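Local atomic coordinates of periplasmic protein TorT (Vibrio parahaemolyticus, PDB entry 3O1I), a protein that probably binds trimethylamine N-oxide in the periplasm and, together with the sensor kinase TorS, signals its presence across the membrane. Residues A10-P13 and Y19-S22; G109-D114 and G253-M258. One frame throughout, in Å; residues are numbered along the deposited sequence.

Interaction 1 of 2, residues A10-P13 and Y19-S22; sequences AIYP and YWLS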
loop_
_atom_site.group_PDB
_atom_site.type_symbol
_atom_site.label_atom_id
_atom_site.label_comp_id
_atom_site.label_asym_id
_atom_site.label_seq_id
_atom_site.Cartn_x
_atom_site.Cartn_y
_atom_site.Cartn_z
ATOM N N ALA D 10 -6.347 -29.321 11.735
ATOM C CA ALA D 10 -6.233 -28.250 12.735
ATOM C C ALA D 10 -6.559 -26.869 12.154
ATOM O O ALA D 10 -5.929 -26.408 11.198
ATOM C CB ALA D 10 -4.831 -28.247 13.347
ATOM N N ILE D 11 -7.545 -26.214 12.756
ATOM C CA ILE D 11 -8.000 -24.903 12.311
ATOM C C ILE D 11 -7.709 -23.778 13.301
ATOM O O ILE D 11 -8.477 -23.545 14.242
ATOM C CB ILE D 11 -9.532 -24.940 12.009
ATOM C CG1 ILE D 11 -9.811 -26.006 10.951
ATOM C CG2 ILE D 11 -10.027 -23.581 11.523
ATOM C CD1 ILE D 11 -8.858 -25.954 9.770
ATOM N N TYR D 12 -6.603 -23.073 13.076
ATOM C CA TYR D 12 -6.216 -21.958 13.938
ATOM C C TYR D 12 -7.001 -20.696 13.596
ATOM O O TYR D 12 -7.737 -20.654 12.612
ATOM C CB TYR D 12 -4.751 -21.616 13.753
ATOM C CG TYR D 12 -3.781 -22.762 13.844
ATOM C CD1 TYR D 12 -4.152 -23.995 14.390
ATOM C CD2 TYR D 12 -2.452 -22.585 13.452
ATOM C CE1 TYR D 12 -3.211 -25.019 14.551
ATOM C CE2 TYR D 12 -1.516 -23.593 13.606
ATOM C CZ TYR D 12 -1.900 -24.802 14.161
ATOM O OH TYR D 12 -0.944 -25.758 14.347
ATOM N N PRO D 13 -6.873 -19.652 14.423
ATOM C CA PRO D 13 -7.587 -18.401 14.141
ATOM C C PRO D 13 -6.637 -17.523 13.308
ATOM O O PRO D 13 -7.050 -16.553 12.678
ATOM C CB PRO D 13 -7.857 -17.845 15.530
ATOM C CG PRO D 13 -6.635 -18.267 16.284
ATOM C CD PRO D 13 -6.398 -19.688 15.819
ATOM N N TYR D 19 2.706 -17.179 20.125
ATOM C CA TYR D 19 1.807 -18.016 20.897
ATOM C C TYR D 19 1.342 -19.174 20.026
ATOM O O TYR D 19 1.498 -20.337 20.408
ATOM C CB TYR D 19 0.611 -17.191 21.360
ATOM C CG TYR D 19 -0.368 -17.895 22.279
ATOM C CD1 TYR D 19 -0.077 -19.137 22.842
ATOM C CD2 TYR D 19 -1.575 -17.282 22.635
ATOM C CE1 TYR D 19 -0.966 -19.755 23.751
ATOM C CE2 TYR D 19 -2.467 -17.885 23.536
ATOM C CZ TYR D 19 -2.155 -19.124 24.094
ATOM O OH TYR D 19 -3.021 -19.726 24.995
ATOM N N TRP D 20 0.789 -18.862 18.853
ATOM C CA TRP D 20 0.323 -19.909 17.956
ATOM C C TRP D 20 1.445 -20.469 17.118
ATOM O O TRP D 20 1.352 -21.594 16.639
ATOM C CB TRP D 20 -0.792 -19.413 17.046
ATOM C CG TRP D 20 -2.095 -19.238 17.755
ATOM C CD1 TRP D 20 -2.565 -18.099 18.340
ATOM C CD2 TRP D 20 -3.110 -20.231 17.936
ATOM N NE1 TRP D 20 -3.821 -18.314 18.870
ATOM C CE2 TRP D 20 -4.180 -19.616 18.635
ATOM C CE3 TRP D 20 -3.228 -21.582 17.567
ATOM C CZ2 TRP D 20 -5.354 -20.302 18.977
ATOM C CZ3 TRP D 20 -4.398 -22.266 17.905
ATOM C CH2 TRP D 20 -5.448 -21.618 18.606
ATOM N N LEU D 21 2.506 -19.696 16.921
ATOM C CA LEU D 21 3.627 -20.216 16.149
ATOM C C LEU D 21 4.176 -21.373 16.965
ATOM O O LEU D 21 4.848 -22.257 16.433
ATOM C CB LEU D 21 4.711 -19.155 15.952
ATOM C CG LEU D 21 6.115 -19.707 15.664
ATOM C CD1 LEU D 21 6.124 -20.564 14.400
ATOM C CD2 LEU D 21 7.084 -18.554 15.533
ATOM N N SER D 22 3.881 -21.347 18.266
ATOM C CA SER D 22 4.312 -22.395 19.187
ATOM C C SER D 22 3.240 -23.478 19.252
ATOM O O SER D 22 3.543 -24.648 19.023
ATOM C CB SER D 22 4.612 -21.812 20.579
ATOM O OG SER D 22 5.926 -21.259 20.603
#
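Trp20 packs against Tyr12 and Pro13 at the first strand-to-helix turn of the beta-alpha-beta unit 7-12, 18-32, 37-42, which opens the Rossmann-like lobe of this type I periplasmic binding protein. The contact is apolar and aromatic throughout, and all three residues are buried.

The CH-pi part belongs to Pro13. Its CD sits over one face of the Trp20 six-membered ring, 3.5 Å from the centroid and only 15° off the ring normal. Pro13 CG lies beside it, toward the nitrogen side of the indole, 3.6 Å from Trp20 CZ2. The first torsion of Trp20 (chi1 -74°), with CG beside the backbone N and anti to the carbonyl carbon, directs the indole toward the strand end.

The aromatic part belongs to Tyr12. Its ring and the six-membered ring of Trp20 meet obliquely, planes at 38° and centroids 5.3 Å apart, with the two side chains passing each other in opposite directions. The phenol's far end is engaged elsewhere: Tyr12 OH hydrogen-bonds Asn24 ND2, one turn after Trp20 on helix 18-32. His14 meets Trp20 edge-to-face.

Across the oblique pair, Tyr12 CD1 lies 3.9 Å from Trp20 CZ3, while Trp20 CE3 stands above the phenol plane, displaced toward its rim.

Interaction 2 of 2, residues G109-D114 and G253-M258; sequences GEVGVD and GRLSVM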
loop_
_atom_site.group_PDB
_atom_site.type_symbol
_atom_site.label_atom_id
_atom_site.label_comp_id
_atom_site.label_asym_id
_atom_site.label_seq_id
_atom_site.Cartn_x
_atom_site.Cartn_y
_atom_site.Cartn_z
ATOM N N GLY D 109 -13.479 -33.894 22.914
ATOM C CA GLY D 109 -12.370 -33.556 23.793
ATOM C C GLY D 109 -11.967 -32.101 23.605
ATOM O O GLY D 109 -12.138 -31.546 22.518
ATOM N N GLU D 110 -11.434 -31.474 24.652
ATOM C CA GLU D 110 -11.031 -30.077 24.557
ATOM C C GLU D 110 -9.945 -29.679 25.536
ATOM O O GLU D 110 -10.069 -29.911 26.734
ATOM C CB GLU D 110 -12.243 -29.160 24.752
ATOM C CG GLU D 110 -13.222 -29.629 25.799
ATOM C CD GLU D 110 -14.023 -28.490 26.378
ATOM O OE1 GLU D 110 -13.470 -27.756 27.220
ATOM O OE2 GLU D 110 -15.196 -28.314 25.990
ATOM N N VAL D 111 -8.881 -29.079 25.009
ATOM C CA VAL D 111 -7.774 -28.607 25.824
ATOM C C VAL D 111 -7.973 -27.107 26.003
ATOM O O VAL D 111 -8.665 -26.473 25.213
ATOM C CB VAL D 111 -6.401 -28.897 25.152
ATOM C CG1 VAL D 111 -6.609 -29.424 23.759
ATOM C CG2 VAL D 111 -5.532 -27.642 25.124
ATOM N N GLY D 112 -7.386 -26.543 27.050
ATOM C CA GLY D 112 -7.548 -25.123 27.282
ATOM C C GLY D 112 -7.269 -24.728 28.715
ATOM O O GLY D 112 -7.869 -25.250 29.654
ATOM N N VAL D 113 -6.356 -23.784 28.875
ATOM C CA VAL D 113 -5.963 -23.293 30.185
ATOM C C VAL D 113 -6.780 -22.090 30.650
ATOM O O VAL D 113 -6.805 -21.065 29.983
ATOM C CB VAL D 113 -4.485 -22.889 30.163
ATOM C CG1 VAL D 113 -4.088 -22.277 31.487
ATOM C CG2 VAL D 113 -3.631 -24.102 29.832
ATOM N N ASP D 114 -7.447 -22.223 31.793
ATOM C CA ASP D 114 -8.232 -21.129 32.363
ATOM C C ASP D 114 -7.250 -19.988 32.626
ATOM O O ASP D 114 -6.340 -20.115 33.449
ATOM C CB ASP D 114 -8.880 -21.574 33.681
ATOM C CG ASP D 114 -9.682 -20.464 34.353
ATOM O OD1 ASP D 114 -9.767 -19.350 33.790
ATOM O OD2 ASP D 114 -10.231 -20.706 35.452
ATOM N N GLY D 253 -0.489 -27.769 22.377
ATOM C CA GLY D 253 -0.763 -28.240 21.038
ATOM C C GLY D 253 -0.775 -29.755 21.026
ATOM O O GLY D 253 -1.759 -30.377 20.611
ATOM N N ARG D 254 0.326 -30.346 21.488
ATOM C CA ARG D 254 0.466 -31.800 21.554
ATOM C C ARG D 254 -0.794 -32.396 22.163
ATOM O O ARG D 254 -1.331 -33.384 21.675
ATOM C CB ARG D 254 1.679 -32.177 22.406
ATOM C CG ARG D 254 3.029 -31.787 21.818
ATOM C CD ARG D 254 4.146 -31.934 22.860
ATOM N NE ARG D 254 5.477 -31.634 22.330
ATOM C CZ ARG D 254 6.105 -32.377 21.421
ATOM N NH1 ARG D 254 5.522 -33.471 20.938
ATOM N NH2 ARG D 254 7.318 -32.037 20.998
ATOM N N LEU D 255 -1.268 -31.774 23.230
ATOM C CA LEU D 255 -2.466 -32.237 23.899
ATOM C C LEU D 255 -3.647 -32.438 22.937
ATOM O O LEU D 255 -4.267 -33.505 22.935
ATOM C CB LEU D 255 -2.825 -31.257 25.023
ATOM C CG LEU D 255 -4.146 -31.388 25.792
ATOM C CD1 LEU D 255 -4.513 -32.850 25.997
ATOM C CD2 LEU D 255 -4.010 -30.653 27.129
ATOM N N SER D 256 -3.948 -31.431 22.116
ATOM C CA SER D 256 -5.056 -31.520 21.159
ATOM C C SER D 256 -4.849 -32.622 20.129
ATOM O O SER D 256 -5.781 -33.349 19.804
ATOM C CB SER D 256 -5.260 -30.186 20.444
ATOM O OG SER D 256 -6.461 -29.568 20.872
ATOM N N VAL D 257 -3.634 -32.738 19.604
ATOM C CA VAL D 257 -3.341 -33.787 18.634
ATOM C C VAL D 257 -3.675 -35.134 19.266
ATOM O O VAL D 257 -4.466 -35.913 18.730
ATOM C CB VAL D 257 -1.856 -33.811 18.257
ATOM C CG1 VAL D 257 -1.535 -35.084 17.498
ATOM C CG2 VAL D 257 -1.515 -32.603 17.424
ATOM N N MET D 258 -3.054 -35.399 20.414
ATOM C CA MET D 258 -3.259 -36.641 21.135
ATOM C C MET D 258 -4.737 -36.894 21.365
ATOM O O MET D 258 -5.238 -37.966 21.052
ATOM C CB MET D 258 -2.535 -36.592 22.478
ATOM C CG MET D 258 -2.769 -37.814 23.348
ATOM S SD MET D 258 -3.070 -37.350 25.055
ATOM C CE MET D 258 -4.864 -36.961 25.016
#
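Val111 meets Leu255 and Ser256 where the chain, just past strand 107-110, runs alongside helix 249-263. One residue of the 109-114 segment thus touches two consecutive residues of the helix, and the nearest pair of CA atoms, Val111 CA and Ser256 CA, is 6.1 Å apart.

Along the helix, Gly253 comes first. Its carbonyl is taken up by the helix itself, accepting Val257 N at 3.2 Å. Arg254 turns to a different side, where its side chain touches Ser29 of helix 18-32 and makes a long, weak ion pair with Glu30.

Leu255 carries the apolar half of the contact. With CG anti to the backbone N (chi1 172°), its branch point is carried out to Val111, and the two side chains meet tip to tip: Leu255 CG is 3.4 Å from Val111 CB. Leu255 CD2 continues past it, 3.9 Å from Val111 CG2. Ala273, in a loop, also packs on Leu255.

Ser256 brings its CB to 3.7 Å from Val111 CG1. It also touches Thr93 and, toward helix 18-32, Met27. Val257 points away from Val111 and packs on Met27 and Glu30, so this part of helix 249-263 lies between helix 18-32 and the chain leaving the sheet. At Met258 the helix runs on, with Met258 N bonded to Arg254 O, and the side chain reaches Gln34.

Gln252 and Gln259 of the same helix also touch Val111. A late helix folding back against the chain that leaves the last strand of the first-lobe sheet, here 107-110, is consistent with the discontinuous lobes and crossing hinge segments of type I periplasmic binding proteins.

How the interactions relate
Both contacts reach the same five-stranded parallel sheet, interaction 1 at strand 7-12 and interaction 2 at the outermost strand 107-110. Their centres are 12 Å apart and their nearest atoms about 6 Å apart, so they do not touch directly. The two helices join them: helix 18-32 supplies Trp20 to interaction 1, while its Met27 packs on Ser256 of interaction 2, and Met249 at the start of helix 249-263 meets Tyr19 and Ser22. Interaction 1 is local in sequence; interaction 2 brings together residues far apart. In this family the solute site lies in the cleft between lobes, but neither contact is established as part of it here.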